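Glycosyl hydrolases family 2, sugar binding domain protein (Bacteroides uniformis str. 3978 T3 ii, PDB 6D1P) probably hydrolyses O-glycosyl bonds as a gut bacterial beta-glucuronidase of glycosyl hydrolase family 2. Local coordinates at residues S182-Y187 and H329-H334; K579-P584 and Y593-G598; D333-G338 and V600-T605; H365-G370 and V383-P388. All blocks are in the same frame, centred on the assembly; numbering follows the deposited sequence.

Along the chain, contact 1 opens first, with 182-187 in the family 2 sugar binding domain. The other segments lie in the TIM barrel domain. Contact 1 ends where contact 3 begins, sharing D333 and H334. Contacts 4 and 2 both nest inside the loop that contact 3 closes. The centres of contacts 1, 2 and 3 lie 8 to 11 Å apart, and all three touch one sodium ion. Contact 4 is about 11 Å from contact 1, centre to centre, and touches it through H331-Y366 and E332-S369. Its centre is about 18 and 19 Å from those of contacts 2 and 3, and it touches neither. Together they tie loops that follow the barrel strands to each other and to the neighbouring domain.

Contact 1 of 4, residues S182-Y187 and H329-H334; sequences SDFNLY and HRHEDH. With NA (sodium ion), chain C.
The tips of Y187 and D333 meet in a very short hydrogen bond, with the two side chains crossing at about a right angle. Y187 OH donates to D333 OD1 at 2.4 Å, on the anti lone pair. The ring and carboxylate are nearly coplanar, 22° apart, and OD1 sits at the ring edge. D333 CG is anti to the backbone N (chi1 175°). This brings the carboxylate between the tyrosine and the sodium ion. Chi2 of 96° turns OD1 to Y187 and OD2 to the ion, 3.0 Å from NA. D333 O binds the same ion. Y187 CG is anti to its carbonyl carbon, and N185 CB lies against the rim of one ring face.

The second pair is F184 and H331. F184 CG takes the crowded position between N and C. H331 CE1 lies 3.5 Å from F184 CB, and the two rings are oblique. H331 ND1 bonds to Y366 OH, while NE2 meets a water that gives a weak bond to D183 O. The contact joins a loop of the sugar binding domain to the loop after barrel strand 321-329, at a sodium site.

Contact 2 of 4, residues K579-P584 and Y593-G598; sequences KDFSTP and YVNQKG. With NA (sodium ion), chain C.
F581 and N595 form an antiparallel hydrogen-bonded pair. N595 N donates to F581 O at 2.7 Å, nearly along the C=O axis, and F581 N returns a longer bond of 3.2 Å to N595 O. T583 N donates to Y593 O at 2.8 Å, from above the carbonyl plane. The main-chain D580 O binds the sodium ion, 2.7 Å from NA.

Among the side chains, D580 CG is anti to the carbonyl carbon, and OD1 accepts from G598 N at 3.0 Å. OD1 also pairs with K607, and a water links OD2 to Q596 NE2. An alanine here would probably weaken the hold on G598 N and leave K607 without this carboxylate. N595 OD1 accepts from K597 N, an Asx turn, and N595 ND2 reaches D183.

The aromatic contact is CH-pi: N595 CB lies over one face of the F581 ring, 3.7 Å from its centroid. The pairing of F581 with N595, and of S582 with V594 as a non-hydrogen-bonded pair, makes a short beta hairpin in the TIM barrel domain.

Contact 3 of 4, residues D333-G338 and V600-T605; sequences DHAGVG and VQRDGT. With NA (sodium ion), chain C.
One carboxylate serves both an arginine and a sodium ion here. R602 grips D333 side-on with two nitrogens, one for each oxygen. R602 NE donates a hydrogen bond to D333 OD2 at 2.7 Å, on the syn lone pair, although OD2 is also a sodium ligand. R602 NH2 donates to D333 OD1 at 2.8 Å, and this bond is nearly straight at 167°. OD1 also accepts from Y187 OH. NH2 meets OD1 from above the carboxylate plane, and the two flat groups are tilted 43° apart. Both oxygens still lie close to the guanidinium plane. The R602 chain is extended from CG to NE, with CG anti to the backbone N, which carries the head across to D333. H334 O sits over one face of the guanidinium.

Both segments are loops of the TIM barrel domain. In one, V337 and G338 face H334 in a classic beta bulge. In the other, Q601 to G604 form a type I beta turn, and D603 OD1 accepts from T605 N in an Asx turn. An alanine in place of R602 would probably leave the D333 carboxylate less firmly oriented beside the sodium, since both charged bonds are lost.

R602 O accepts from A335 N at 3.2 Å, with the donor above the carbonyl plane. The same oxygen lies over the centre of the H334 ring. H334 ND1 bonds to K579 NZ. One water joins R602 NH1 to G336 N.

Contact 4 of 4, residues H365-G370 and V383-P388; sequences HYQQSG and VWEEIP
The H365 ring has the E386 carboxylate at its edge. H365 ND1 donates to E386 OE2 at 2.7 Å. OE2 lies near the ring plane, but ND1 meets it from above the carboxylate plane, 36° out; the two planes are 25° apart. E386 CG takes the crowded position between N and C, and the carboxylate lies alongside H365. W576 meets the same ring. Y366 stacks on the ring of Y134. The W384 ring has E386 CB at its edge, and W384 NE1 gives a weak bond to E386 OE1, 3.0 Å away. R362 forms a salt bridge with that OE1, so both carboxylate oxygens of E386 are held.

E385 reaches Q368, further along the loop than H365. Its extended chain brings OE1 to Q368 N at 2.9 Å, with the anti lone pair in use, and OE2 bonds to H414. A water joins Y366 O to E386 N. P388 CA makes a CH...O contact with H365 O at 3.0 Å.

H365 NE2 hydrogen-bonds to a glycerol, probably from the crystallisation liquor, which may mark a pocket. Parallel strands 360-362 and 382-386, with helix 370-379 between, form a beta-alpha-beta crossover. The contact lies at their C-terminal ends, the active-site side of TIM barrel glycosidases.

Contact 1 of 4, residues S182-Y187 and H329-H334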
loop_
_atom_site.group_PDB
_atom_site.type_symbol
_atom_site.label_atom_id
_atom_site.label_comp_id
_atom_site.label_asym_id
_atom_site.label_seq_id
_atom_site.Cartn_x
_atom_site.Cartn_y
_atom_site.Cartn_z
ATOM N N SER A 182 9.949 -12.461 14.194
ATOM C CA SER A 182 11.123 -13.000 13.520
ATOM C C SER A 182 11.927 -11.900 12.844
ATOM O O SER A 182 11.381 -10.889 12.386
ATOM C CB SER A 182 10.712 -14.035 12.473
ATOM O OG SER A 182 10.170 -15.193 13.086
ATOM N N ASP A 183 13.238 -12.133 12.754
ATOM C CA ASP A 183 14.185 -11.223 12.110
ATOM C C ASP A 183 14.302 -11.468 10.596
ATOM O O ASP A 183 15.396 -11.458 10.013
ATOM C CB ASP A 183 15.528 -11.350 12.822
ATOM C CG ASP A 183 16.534 -10.284 12.404
ATOM O OD1 ASP A 183 16.159 -9.106 12.241
ATOM O OD2 ASP A 183 17.733 -10.644 12.276
ATOM N N PHE A 184 13.174 -11.701 9.931
ATOM C CA PHE A 184 13.107 -11.778 8.475
ATOM C C PHE A 184 11.688 -11.420 8.059
ATOM O O PHE A 184 10.774 -11.376 8.892
ATOM C CB PHE A 184 13.529 -13.169 7.962
ATOM C CG PHE A 184 12.661 -14.303 8.456
ATOM C CD1 PHE A 184 12.918 -14.921 9.683
ATOM C CD2 PHE A 184 11.618 -14.781 7.685
ATOM C CE1 PHE A 184 12.133 -15.989 10.142
ATOM C CE2 PHE A 184 10.816 -15.846 8.134
ATOM C CZ PHE A 184 11.085 -16.450 9.372
ATOM N N ASN A 185 11.504 -11.124 6.767
ATOM C CA ASN A 185 10.164 -10.795 6.273
ATOM C C ASN A 185 9.367 -12.073 6.073
ATOM O O ASN A 185 9.914 -13.084 5.621
ATOM C CB ASN A 185 10.201 -10.028 4.951
ATOM C CG ASN A 185 10.941 -8.703 5.051
ATOM O OD1 ASN A 185 12.051 -8.555 4.516
ATOM N ND2 ASN A 185 10.320 -7.724 5.701
ATOM N N LEU A 186 8.079 -12.030 6.439
ATOM C CA LEU A 186 7.095 -13.038 6.038
ATOM C C LEU A 186 6.582 -12.599 4.674
ATOM O O LEU A 186 5.574 -11.892 4.556
ATOM C CB LEU A 186 5.962 -13.170 7.050
ATOM C CG LEU A 186 6.127 -14.050 8.304
ATOM C CD1 LEU A 186 7.380 -13.712 9.106
ATOM C CD2 LEU A 186 4.879 -13.958 9.210
ATOM N N TYR A 187 7.292 -13.038 3.638
ATOM C CA TYR A 187 7.058 -12.583 2.278
ATOM C C TYR A 187 5.704 -13.051 1.746
ATOM O O TYR A 187 5.183 -14.091 2.134
ATOM C CB TYR A 187 8.180 -13.093 1.374
ATOM C CG TYR A 187 9.439 -12.263 1.416
ATOM C CD1 TYR A 187 9.385 -10.891 1.210
ATOM C CD2 TYR A 187 10.682 -12.848 1.668
ATOM C CE1 TYR A 187 10.531 -10.117 1.228
ATOM C CE2 TYR A 187 11.853 -12.078 1.690
ATOM C CZ TYR A 187 11.760 -10.705 1.475
ATOM O OH TYR A 187 12.886 -9.901 1.483
ATOM N N HIS A 329 24.440 -19.892 6.786
ATOM C CA HIS A 329 23.008 -19.894 6.514
ATOM C C HIS A 329 22.736 -19.066 5.265
ATOM O O HIS A 329 23.573 -18.264 4.827
ATOM C CB HIS A 329 22.147 -19.279 7.635
ATOM C CG HIS A 329 22.363 -19.840 9.003
ATOM N ND1 HIS A 329 23.506 -19.602 9.734
ATOM C CD2 HIS A 329 21.533 -20.533 9.816
ATOM C CE1 HIS A 329 23.390 -20.165 10.923
ATOM N NE2 HIS A 329 22.200 -20.734 10.999
ATOM N N ARG A 330 21.531 -19.238 4.726
ATOM C CA ARG A 330 20.998 -18.368 3.686
ATOM C C ARG A 330 19.509 -18.186 3.936
ATOM O O ARG A 330 18.843 -19.083 4.464
ATOM C CB ARG A 330 21.223 -18.939 2.271
ATOM C CG ARG A 330 20.317 -20.118 1.951
ATOM C CD ARG A 330 20.497 -20.663 0.535
ATOM N NE ARG A 330 20.188 -19.683 -0.507
ATOM C CZ ARG A 330 18.964 -19.421 -0.954
ATOM N NH1 ARG A 330 17.917 -20.055 -0.451
ATOM N NH2 ARG A 330 18.786 -18.527 -1.915
ATOM N N HIS A 331 19.000 -17.006 3.591
ATOM C CA HIS A 331 17.569 -16.735 3.598
ATOM C C HIS A 331 17.058 -16.804 2.171
ATOM O O HIS A 331 17.829 -16.696 1.212
ATOM C CB HIS A 331 17.266 -15.353 4.189
ATOM C CG HIS A 331 16.852 -15.377 5.628
ATOM N ND1 HIS A 331 15.741 -16.062 6.077
ATOM C CD2 HIS A 331 17.391 -14.780 6.720
ATOM C CE1 HIS A 331 15.624 -15.903 7.383
ATOM N NE2 HIS A 331 16.609 -15.127 7.799
ATOM N N GLU A 332 15.752 -16.998 2.016
ATOM C CA GLU A 332 15.164 -16.914 0.679
ATOM C C GLU A 332 14.799 -15.451 0.432
ATOM O O GLU A 332 13.659 -15.006 0.601
ATOM C CB GLU A 332 13.996 -17.882 0.531
ATOM C CG GLU A 332 14.506 -19.303 0.210
ATOM C CD GLU A 332 13.414 -20.269 -0.206
ATOM O OE1 GLU A 332 12.212 -19.941 -0.006
ATOM O OE2 GLU A 332 13.763 -21.354 -0.730
ATOM N N ASP A 333 15.824 -14.702 0.026
ATOM C CA ASP A 333 15.846 -13.250 -0.018
ATOM C C ASP A 333 16.976 -12.849 -0.961
ATOM O O ASP A 333 18.065 -13.435 -0.907
ATOM C CB ASP A 333 16.081 -12.678 1.393
ATOM C CG ASP A 333 16.234 -11.160 1.409
ATOM O OD1 ASP A 333 15.240 -10.455 1.660
ATOM O OD2 ASP A 333 17.354 -10.654 1.192
ATOM N N HIS A 334 16.709 -11.875 -1.831
ATOM C CA HIS A 334 17.743 -11.364 -2.718
ATOM C C HIS A 334 17.332 -9.986 -3.221
ATOM O O HIS A 334 16.140 -9.664 -3.288
ATOM C CB HIS A 334 17.996 -12.299 -3.903
ATOM C CG HIS A 334 19.268 -11.996 -4.629
ATOM N ND1 HIS A 334 20.447 -12.667 -4.373
ATOM C CD2 HIS A 334 19.561 -11.061 -5.568
ATOM C CE1 HIS A 334 21.403 -12.178 -5.144
ATOM N NE2 HIS A 334 20.893 -11.201 -5.875
HETATM NA NA NA C . 19.942 -12.145 0.964
HETATM O O HOH W 1 16.249 -14.009 10.343
HETATM O O HOH W 2 20.248 -14.647 2.209
#

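Contact 2 of 4, residues K579-P584 and Y593-G598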
loop_
_atom_site.group_PDB
_atom_site.type_symbol
_atom_site.label_atom_id
_atom_site.label_comp_id
_atom_site.label_asym_id
_atom_site.label_seq_id
_atom_site.Cartn_x
_atom_site.Cartn_y
_atom_site.Cartn_z
ATOM N N LYS A 579 24.713 -13.963 3.331
ATOM C CA LYS A 579 24.353 -12.809 2.518
ATOM C C LYS A 579 23.452 -11.851 3.291
ATOM O O LYS A 579 22.501 -12.282 3.951
ATOM C CB LYS A 579 23.649 -13.276 1.235
ATOM C CG LYS A 579 23.459 -12.197 0.182
ATOM C CD LYS A 579 23.041 -12.809 -1.159
ATOM C CE LYS A 579 21.589 -13.315 -1.086
ATOM N NZ LYS A 579 21.433 -14.407 -2.066
ATOM N N ASP A 580 23.769 -10.555 3.213
ATOM C CA ASP A 580 22.871 -9.511 3.691
ATOM C C ASP A 580 21.460 -9.780 3.201
ATOM O O ASP A 580 21.253 -10.087 2.026
ATOM C CB ASP A 580 23.333 -8.141 3.185
ATOM C CG ASP A 580 24.573 -7.639 3.883
ATOM O OD1 ASP A 580 25.110 -8.381 4.732
ATOM O OD2 ASP A 580 25.011 -6.492 3.576
ATOM N N PHE A 581 20.488 -9.665 4.097
ATOM C CA PHE A 581 19.110 -9.949 3.732
ATOM C C PHE A 581 18.198 -8.957 4.435
ATOM O O PHE A 581 18.572 -8.335 5.433
ATOM C CB PHE A 581 18.728 -11.387 4.092
ATOM C CG PHE A 581 18.618 -11.611 5.566
ATOM C CD1 PHE A 581 19.741 -11.946 6.308
ATOM C CD2 PHE A 581 17.390 -11.449 6.226
ATOM C CE1 PHE A 581 19.652 -12.137 7.673
ATOM C CE2 PHE A 581 17.297 -11.634 7.584
ATOM C CZ PHE A 581 18.428 -11.995 8.320
ATOM N N SER A 582 16.996 -8.800 3.893
ATOM C CA SER A 582 16.067 -7.824 4.443
ATOM C C SER A 582 15.377 -8.354 5.696
ATOM O O SER A 582 14.974 -9.522 5.767
ATOM C CB SER A 582 15.004 -7.456 3.421
ATOM O OG SER A 582 14.048 -6.562 3.994
ATOM N N THR A 583 15.222 -7.475 6.685
ATOM C CA THR A 583 14.490 -7.799 7.879
ATOM C C THR A 583 13.616 -6.614 8.253
ATOM O O THR A 583 14.060 -5.461 8.144
ATOM C CB THR A 583 15.414 -8.137 9.048
ATOM O OG1 THR A 583 14.630 -8.204 10.242
ATOM C CG2 THR A 583 16.487 -7.077 9.203
ATOM N N PRO A 584 12.380 -6.860 8.698
ATOM C CA PRO A 584 11.495 -5.738 9.033
ATOM C C PRO A 584 11.871 -5.077 10.336
ATOM O O PRO A 584 11.352 -3.992 10.631
ATOM C CB PRO A 584 10.104 -6.392 9.124
ATOM C CG PRO A 584 10.403 -7.814 9.528
ATOM C CD PRO A 584 11.735 -8.166 8.918
ATOM N N TYR A 593 16.526 -1.635 7.125
ATOM C CA TYR A 593 15.808 -2.887 6.907
ATOM C C TYR A 593 16.680 -4.003 6.293
ATOM O O TYR A 593 16.151 -4.967 5.706
ATOM C CB TYR A 593 14.566 -2.640 6.043
ATOM C CG TYR A 593 13.541 -1.727 6.695
ATOM C CD1 TYR A 593 12.820 -2.155 7.813
ATOM C CD2 TYR A 593 13.280 -0.446 6.191
ATOM C CE1 TYR A 593 11.861 -1.339 8.422
ATOM C CE2 TYR A 593 12.310 0.392 6.797
ATOM C CZ TYR A 593 11.609 -0.076 7.915
ATOM O OH TYR A 593 10.659 0.707 8.529
ATOM N N VAL A 594 18.003 -3.932 6.421
ATOM C CA VAL A 594 18.870 -5.013 5.958
ATOM C C VAL A 594 19.676 -5.531 7.140
ATOM O O VAL A 594 20.313 -4.757 7.862
ATOM C CB VAL A 594 19.775 -4.582 4.795
ATOM C CG1 VAL A 594 20.797 -5.693 4.466
ATOM C CG2 VAL A 594 18.918 -4.329 3.587
ATOM N N ASN A 595 19.578 -6.826 7.384
ATOM C CA ASN A 595 20.481 -7.485 8.319
ATOM C C ASN A 595 21.828 -7.607 7.615
ATOM O O ASN A 595 21.928 -8.268 6.579
ATOM C CB ASN A 595 19.887 -8.830 8.714
ATOM C CG ASN A 595 20.739 -9.593 9.721
ATOM O OD1 ASN A 595 21.946 -9.796 9.534
ATOM N ND2 ASN A 595 20.100 -10.031 10.803
ATOM N N GLN A 596 22.845 -6.900 8.107
ATOM C CA GLN A 596 24.131 -6.816 7.417
ATOM C C GLN A 596 25.178 -7.805 7.958
ATOM O O GLN A 596 26.380 -7.522 7.927
ATOM C CB GLN A 596 24.641 -5.379 7.470
ATOM C CG GLN A 596 23.618 -4.424 6.776
ATOM C CD GLN A 596 23.980 -2.944 6.891
ATOM O OE1 GLN A 596 23.421 -2.212 7.722
ATOM N NE2 GLN A 596 24.902 -2.493 6.050
ATOM N N LYS A 597 24.754 -8.985 8.415
ATOM C CA LYS A 597 25.702 -9.989 8.883
ATOM C C LYS A 597 26.208 -10.909 7.775
ATOM O O LYS A 597 26.835 -11.931 8.079
ATOM C CB LYS A 597 25.072 -10.820 9.988
ATOM C CG LYS A 597 24.887 -10.071 11.291
ATOM C CD LYS A 597 24.169 -10.975 12.317
ATOM C CE LYS A 597 23.963 -10.258 13.645
ATOM N NZ LYS A 597 22.932 -9.179 13.591
ATOM N N GLY A 598 25.942 -10.587 6.506
ATOM C CA GLY A 598 26.452 -11.402 5.427
ATOM C C GLY A 598 27.941 -11.197 5.219
ATOM O O GLY A 598 28.535 -10.223 5.680
HETATM NA NA NA C . 19.942 -12.145 0.964
HETATM O O HOH W 3 26.495 -4.380 4.260
HETATM O O HOH W 2 20.248 -14.647 2.209
#

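Contact 3 of 4, residues D333-G338 and V600-T605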
loop_
_atom_site.group_PDB
_atom_site.type_symbol
_atom_site.label_atom_id
_atom_site.label_comp_id
_atom_site.label_asym_id
_atom_site.label_seq_id
_atom_site.Cartn_x
_atom_site.Cartn_y
_atom_site.Cartn_z
ATOM N N ASP A 333 15.824 -14.702 0.026
ATOM C CA ASP A 333 15.846 -13.250 -0.018
ATOM C C ASP A 333 16.976 -12.849 -0.961
ATOM O O ASP A 333 18.065 -13.435 -0.907
ATOM C CB ASP A 333 16.081 -12.678 1.393
ATOM C CG ASP A 333 16.234 -11.160 1.409
ATOM O OD1 ASP A 333 15.240 -10.455 1.660
ATOM O OD2 ASP A 333 17.354 -10.654 1.192
ATOM N N HIS A 334 16.709 -11.875 -1.831
ATOM C CA HIS A 334 17.743 -11.364 -2.718
ATOM C C HIS A 334 17.332 -9.986 -3.221
ATOM O O HIS A 334 16.140 -9.664 -3.288
ATOM C CB HIS A 334 17.996 -12.299 -3.903
ATOM C CG HIS A 334 19.268 -11.996 -4.629
ATOM N ND1 HIS A 334 20.447 -12.667 -4.373
ATOM C CD2 HIS A 334 19.561 -11.061 -5.568
ATOM C CE1 HIS A 334 21.403 -12.178 -5.144
ATOM N NE2 HIS A 334 20.893 -11.201 -5.875
ATOM N N ALA A 335 18.339 -9.183 -3.568
ATOM C CA ALA A 335 18.132 -7.798 -3.981
ATOM C C ALA A 335 17.191 -7.699 -5.176
ATOM O O ALA A 335 17.365 -8.387 -6.184
ATOM C CB ALA A 335 19.478 -7.156 -4.327
ATOM N N GLY A 336 16.189 -6.835 -5.064
ATOM C CA GLY A 336 15.298 -6.582 -6.171
ATOM C C GLY A 336 14.149 -7.547 -6.319
ATOM O O GLY A 336 13.209 -7.246 -7.067
ATOM N N VAL A 337 14.167 -8.697 -5.645
ATOM C CA VAL A 337 13.154 -9.717 -5.877
ATOM C C VAL A 337 12.478 -10.189 -4.601
ATOM O O VAL A 337 11.527 -10.980 -4.674
ATOM C CB VAL A 337 13.734 -10.920 -6.651
ATOM C CG1 VAL A 337 14.401 -10.438 -7.925
ATOM C CG2 VAL A 337 14.720 -11.752 -5.745
ATOM N N GLY A 338 12.921 -9.726 -3.437
ATOM C CA GLY A 338 12.435 -10.312 -2.203
ATOM C C GLY A 338 12.707 -11.805 -2.204
ATOM O O GLY A 338 13.862 -12.253 -2.333
ATOM N N VAL A 600 28.615 -11.301 1.980
ATOM C CA VAL A 600 28.382 -10.721 0.665
ATOM C C VAL A 600 27.127 -9.870 0.766
ATOM O O VAL A 600 26.244 -10.127 1.595
ATOM C CB VAL A 600 28.212 -11.774 -0.465
ATOM C CG1 VAL A 600 29.348 -12.813 -0.466
ATOM C CG2 VAL A 600 26.871 -12.457 -0.366
ATOM N N GLN A 601 27.052 -8.860 -0.102
ATOM C CA GLN A 601 25.934 -7.924 -0.120
ATOM C C GLN A 601 24.672 -8.624 -0.602
ATOM O O GLN A 601 24.707 -9.749 -1.113
ATOM C CB GLN A 601 26.245 -6.734 -1.028
ATOM C CG GLN A 601 27.270 -5.794 -0.468
ATOM C CD GLN A 601 27.425 -4.562 -1.314
ATOM O OE1 GLN A 601 26.425 -3.928 -1.712
ATOM N NE2 GLN A 601 28.676 -4.207 -1.615
ATOM N N ARG A 602 23.549 -7.921 -0.484
ATOM C CA ARG A 602 22.266 -8.534 -0.802
ATOM C C ARG A 602 22.139 -8.890 -2.280
ATOM O O ARG A 602 21.324 -9.755 -2.622
ATOM C CB ARG A 602 21.135 -7.608 -0.364
ATOM C CG ARG A 602 19.765 -8.248 -0.373
ATOM C CD ARG A 602 18.778 -7.425 0.430
ATOM N NE ARG A 602 17.485 -8.071 0.439
ATOM C CZ ARG A 602 16.411 -7.611 -0.191
ATOM N NH1 ARG A 602 16.449 -6.467 -0.875
ATOM N NH2 ARG A 602 15.285 -8.296 -0.121
ATOM N N ASP A 603 22.951 -8.284 -3.159
ATOM C CA ASP A 603 22.966 -8.676 -4.566
ATOM C C ASP A 603 24.034 -9.721 -4.873
ATOM O O ASP A 603 24.241 -10.054 -6.046
ATOM C CB ASP A 603 23.145 -7.443 -5.476
ATOM C CG ASP A 603 24.523 -6.768 -5.328
ATOM O OD1 ASP A 603 25.347 -7.239 -4.523
ATOM O OD2 ASP A 603 24.782 -5.748 -6.026
ATOM N N GLY A 604 24.721 -10.236 -3.852
ATOM C CA GLY A 604 25.779 -11.197 -4.060
ATOM C C GLY A 604 27.157 -10.602 -4.224
ATOM O O GLY A 604 28.116 -11.355 -4.395
ATOM N N THR A 605 27.292 -9.290 -4.183
ATOM C CA THR A 605 28.614 -8.687 -4.263
ATOM C C THR A 605 29.393 -9.064 -3.013
ATOM O O THR A 605 28.934 -8.775 -1.901
ATOM C CB THR A 605 28.532 -7.166 -4.393
ATOM O OG1 THR A 605 27.646 -6.806 -5.474
ATOM C CG2 THR A 605 29.921 -6.593 -4.646
HETATM NA NA NA C . 19.942 -12.145 0.964
HETATM O O HOH W 4 21.985 -10.086 -8.472
HETATM O O HOH W 5 14.919 -5.266 -3.181
HETATM O O HOH W 2 20.248 -14.647 2.209
#

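Contact 4 of 4, residues H365-G370 and V383-P388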
loop_
_atom_site.group_PDB
_atom_site.type_symbol
_atom_site.label_atom_id
_atom_site.label_comp_id
_atom_site.label_asym_id
_atom_site.label_seq_id
_atom_site.Cartn_x
_atom_site.Cartn_y
_atom_site.Cartn_z
ATOM N N HIS A 365 15.031 -20.247 8.560
ATOM C CA HIS A 365 14.112 -20.731 9.576
ATOM C C HIS A 365 12.885 -21.397 8.966
ATOM O O HIS A 365 11.798 -21.363 9.547
ATOM C CB HIS A 365 13.705 -19.586 10.507
ATOM C CG HIS A 365 14.863 -18.936 11.193
ATOM N ND1 HIS A 365 15.828 -19.657 11.872
ATOM C CD2 HIS A 365 15.226 -17.635 11.293
ATOM C CE1 HIS A 365 16.721 -18.825 12.379
ATOM N NE2 HIS A 365 16.381 -17.593 12.038
ATOM N N TYR A 366 13.044 -22.025 7.807
ATOM C CA TYR A 366 11.897 -22.625 7.135
ATOM C C TYR A 366 12.415 -23.565 6.051
ATOM O O TYR A 366 13.567 -23.465 5.611
ATOM C CB TYR A 366 10.978 -21.543 6.538
ATOM C CG TYR A 366 11.778 -20.401 5.959
ATOM C CD1 TYR A 366 12.362 -20.505 4.699
ATOM C CD2 TYR A 366 11.993 -19.233 6.690
ATOM C CE1 TYR A 366 13.114 -19.456 4.164
ATOM C CE2 TYR A 366 12.744 -18.171 6.170
ATOM C CZ TYR A 366 13.310 -18.300 4.907
ATOM O OH TYR A 366 14.062 -17.278 4.399
ATOM N N GLN A 367 11.558 -24.500 5.656
ATOM C CA GLN A 367 11.782 -25.261 4.436
ATOM C C GLN A 367 12.039 -24.325 3.259
ATOM O O GLN A 367 11.305 -23.352 3.049
ATOM C CB GLN A 367 10.563 -26.142 4.153
ATOM C CG GLN A 367 10.615 -26.882 2.830
ATOM C CD GLN A 367 9.460 -27.858 2.658
ATOM O OE1 GLN A 367 8.694 -28.126 3.601
ATOM N NE2 GLN A 367 9.327 -28.396 1.445
ATOM N N GLN A 368 13.077 -24.620 2.484
ATOM C CA GLN A 368 13.429 -23.790 1.339
ATOM C C GLN A 368 13.200 -24.568 0.051
ATOM O O GLN A 368 12.926 -25.769 0.076
ATOM C CB GLN A 368 14.875 -23.283 1.455
ATOM C CG GLN A 368 15.054 -22.389 2.670
ATOM C CD GLN A 368 16.258 -21.487 2.628
ATOM O OE1 GLN A 368 17.104 -21.577 1.738
ATOM N NE2 GLN A 368 16.343 -20.594 3.602
ATOM N N SER A 369 13.264 -23.845 -1.077
ATOM C CA SER A 369 13.036 -24.414 -2.409
ATOM C C SER A 369 13.786 -25.726 -2.628
ATOM O O SER A 369 14.966 -25.844 -2.302
ATOM C CB SER A 369 13.474 -23.411 -3.481
ATOM O OG SER A 369 13.575 -24.031 -4.749
ATOM N N GLY A 370 13.091 -26.698 -3.227
ATOM C CA GLY A 370 13.722 -27.949 -3.611
ATOM C C GLY A 370 14.949 -27.756 -4.486
ATOM O O GLY A 370 15.842 -28.609 -4.485
ATOM N N VAL A 383 23.090 -30.315 5.246
ATOM C CA VAL A 383 21.917 -29.461 5.430
ATOM C C VAL A 383 21.271 -29.676 6.794
ATOM O O VAL A 383 21.060 -30.822 7.221
ATOM C CB VAL A 383 20.869 -29.692 4.329
ATOM C CG1 VAL A 383 19.613 -28.893 4.641
ATOM C CG2 VAL A 383 21.444 -29.324 2.959
ATOM N N TRP A 384 20.955 -28.555 7.462
ATOM C CA TRP A 384 20.035 -28.455 8.589
ATOM C C TRP A 384 18.839 -27.657 8.080
ATOM O O TRP A 384 18.989 -26.504 7.671
ATOM C CB TRP A 384 20.730 -27.770 9.781
ATOM C CG TRP A 384 19.888 -27.211 10.973
ATOM C CD1 TRP A 384 18.561 -26.872 10.970
ATOM C CD2 TRP A 384 20.367 -26.902 12.305
ATOM N NE1 TRP A 384 18.184 -26.391 12.205
ATOM C CE2 TRP A 384 19.269 -26.394 13.040
ATOM C CE3 TRP A 384 21.609 -27.009 12.942
ATOM C CZ2 TRP A 384 19.378 -25.996 14.385
ATOM C CZ3 TRP A 384 21.723 -26.600 14.256
ATOM C CH2 TRP A 384 20.612 -26.107 14.974
ATOM N N GLU A 385 17.662 -28.269 8.075
ATOM C CA GLU A 385 16.446 -27.586 7.654
ATOM C C GLU A 385 15.421 -27.712 8.775
ATOM O O GLU A 385 15.246 -28.804 9.331
ATOM C CB GLU A 385 15.911 -28.184 6.344
ATOM C CG GLU A 385 15.091 -27.224 5.494
ATOM C CD GLU A 385 14.498 -27.885 4.251
ATOM O OE1 GLU A 385 14.161 -27.157 3.286
ATOM O OE2 GLU A 385 14.356 -29.137 4.238
ATOM N N GLU A 386 14.764 -26.603 9.118
ATOM C CA GLU A 386 13.848 -26.537 10.257
ATOM C C GLU A 386 12.495 -25.981 9.834
ATOM O O GLU A 386 12.371 -25.323 8.791
ATOM C CB GLU A 386 14.395 -25.655 11.393
ATOM C CG GLU A 386 14.469 -24.161 11.075
ATOM C CD GLU A 386 15.396 -23.411 12.020
ATOM O OE1 GLU A 386 16.448 -23.991 12.428
ATOM O OE2 GLU A 386 15.096 -22.236 12.335
ATOM N N ILE A 387 11.488 -26.222 10.676
ATOM C CA ILE A 387 10.163 -25.618 10.504
ATOM C C ILE A 387 10.135 -24.209 11.083
ATOM O O ILE A 387 10.919 -23.889 11.990
ATOM C CB ILE A 387 9.056 -26.461 11.151
ATOM C CG1 ILE A 387 9.382 -26.778 12.619
ATOM C CG2 ILE A 387 8.771 -27.688 10.315
ATOM C CD1 ILE A 387 8.128 -27.126 13.435
ATOM N N PRO A 388 9.226 -23.339 10.608
ATOM C CA PRO A 388 9.264 -21.940 11.047
ATOM C C PRO A 388 8.551 -21.687 12.372
ATOM O O PRO A 388 7.884 -20.654 12.531
ATOM C CB PRO A 388 8.601 -21.187 9.875
ATOM C CG PRO A 388 7.797 -22.187 9.154
ATOM C CD PRO A 388 8.255 -23.558 9.515
HETATM O O HOH W 6 15.693 -24.232 7.658
#